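N-acetylglucosamine-6-phosphate deacetylase (Thermotoga maritima, PDB 1O12) probably removes the acetyl group from N-acetylglucosamine-6-phosphate, as a metal-dependent hydrolase that binds one divalent metal cation per subunit. Local coordinates at residues A[318-322]-A[323-327]. Sequence-based numbering, arbitrary orientation.
Sequences TGCSI and TELAK
A capping box formed by S321 and E324 opens helix 322-336, just after the short loop that leaves helix 307-318. S321 holds the N-cap position, and its OG accepts the backbone N-H of E324 at 3.2 Å (OG to N). With OG turned between its own backbone N and carbonyl carbon (chi1 68°), the hydroxyl faces the first turn. The return half is a nearly straight bond of 175° from S321 N to E324 OE1, with the donor close to the line of the carboxylate C-O bond. CG of E324 lies beside its backbone N (chi1 -71°) and the chain runs on extended from there, which brings OE1 back to S321, where it is also 3.0 Å from S321 OG. The other oxygen, OE2, is hydrogen-bonded to Y254 of helix 247-257, tying the cap to a second helix of this TIM-barrel-type amidohydrolase domain. An alanine in place of E324 would probably leave S321 N and the Y254 hydroxyl without their carboxylate partner, reducing the box to its S321 OG half. The helix pattern itself begins where S321 O takes the N-H of L325 at 3.1 Å (O to N), and I322 O follows with A326 N. Next to the cap in sequence, C320 SG lies 3.7 Å from L325 CG, an apolar touch that continues onto F314 of helix 307-318. Upstream, T318 OG1 accepts from C320 N at 3.0 Å in an ST turn, rounding the end of that helix through G319, whose phi is positive. T323 OG1 is hydrogen-bonded to E27 OE2, while I322 packs on V52 and M54 of strand 52-59.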
loop_
_atom_site.group_PDB
_atom_site.type_symbol
_atom_site.label_atom_id
_atom_site.label_comp_id
_atom_site.label_asym_id
_atom_site.label_seq_id
_atom_site.Cartn_x
_atom_site.Cartn_y
_atom_site.Cartn_z
ATOM N N THR A 318 5.397 12.158 -9.000
ATOM C CA THR A 318 5.146 12.408 -7.596
ATOM C C THR A 318 5.056 13.851 -7.138
ATOM O O THR A 318 4.408 14.142 -6.141
ATOM C CB THR A 318 6.232 11.731 -6.709
ATOM O OG1 THR A 318 7.453 12.489 -6.770
ATOM C CG2 THR A 318 6.498 10.303 -7.174
ATOM N N GLY A 319 5.718 14.757 -7.838
ATOM C CA GLY A 319 5.700 16.133 -7.401
ATOM C C GLY A 319 6.601 16.295 -6.188
ATOM O O GLY A 319 6.453 17.259 -5.433
ATOM N N CYS A 320 7.539 15.376 -5.984
ATOM C CA CYS A 320 8.440 15.472 -4.826
ATOM C C CYS A 320 9.437 16.615 -4.993
ATOM O O CYS A 320 9.536 17.228 -6.055
ATOM C CB CYS A 320 9.222 14.174 -4.646
ATOM S SG CYS A 320 10.436 13.962 -5.980
ATOM N N SER A 321 10.192 16.903 -3.947
ATOM C CA SER A 321 11.176 17.983 -3.997
ATOM C C SER A 321 12.498 17.468 -4.568
ATOM O O SER A 321 12.701 16.255 -4.647
ATOM C CB SER A 321 11.433 18.511 -2.601
ATOM O OG SER A 321 12.099 17.524 -1.827
ATOM N N ILE A 322 13.389 18.391 -4.955
ATOM C CA ILE A 322 14.685 18.005 -5.484
ATOM C C ILE A 322 15.496 17.368 -4.381
ATOM O O ILE A 322 16.375 16.592 -4.644
ATOM C CB ILE A 322 15.445 19.175 -6.069
ATOM C CG1 ILE A 322 14.579 19.856 -7.129
ATOM C CG2 ILE A 322 16.714 18.662 -6.759
ATOM C CD1 ILE A 322 15.363 20.772 -8.094
ATOM N N THR A 323 15.191 17.693 -3.136
ATOM C CA THR A 323 15.875 17.048 -2.021
ATOM C C THR A 323 15.489 15.561 -1.943
ATOM O O THR A 323 16.313 14.721 -1.619
ATOM C CB THR A 323 15.507 17.677 -0.675
ATOM O OG1 THR A 323 16.142 18.957 -0.545
ATOM C CG2 THR A 323 15.935 16.771 0.441
ATOM N N GLU A 324 14.236 15.235 -2.230
ATOM C CA GLU A 324 13.803 13.851 -2.185
ATOM C C GLU A 324 14.320 13.048 -3.371
ATOM O O GLU A 324 14.538 11.830 -3.254
ATOM C CB GLU A 324 12.280 13.768 -2.176
ATOM C CG GLU A 324 11.617 14.227 -0.891
ATOM C CD GLU A 324 10.156 14.500 -1.135
ATOM O OE1 GLU A 324 9.887 15.450 -1.894
ATOM O OE2 GLU A 324 9.283 13.771 -0.606
ATOM N N LEU A 325 14.481 13.732 -4.506
ATOM C CA LEU A 325 14.978 13.127 -5.726
ATOM C C LEU A 325 16.429 12.734 -5.538
ATOM O O LEU A 325 16.903 11.814 -6.193
ATOM C CB LEU A 325 14.899 14.091 -6.896
ATOM C CG LEU A 325 13.658 14.093 -7.781
ATOM C CD1 LEU A 325 13.872 15.145 -8.889
ATOM C CD2 LEU A 325 13.416 12.713 -8.365
ATOM N N ALA A 326 17.136 13.437 -4.661
ATOM C CA ALA A 326 18.521 13.095 -4.395
ATOM C C ALA A 326 18.597 11.761 -3.645
ATOM O O ALA A 326 19.557 10.988 -3.808
ATOM C CB ALA A 326 19.190 14.182 -3.570
ATOM N N LYS A 327 17.591 11.480 -2.824
ATOM C CA LYS A 327 17.628 10.244 -2.061
ATOM C C LYS A 327 17.373 9.066 -2.972
ATOM O O LYS A 327 18.095 8.077 -2.928
ATOM C CB LYS A 327 16.604 10.280 -0.950
ATOM C CG LYS A 327 16.840 11.382 0.047
ATOM C CD LYS A 327 15.784 11.296 1.138
ATOM C CE LYS A 327 16.097 12.205 2.293
ATOM N NZ LYS A 327 15.191 11.871 3.429
#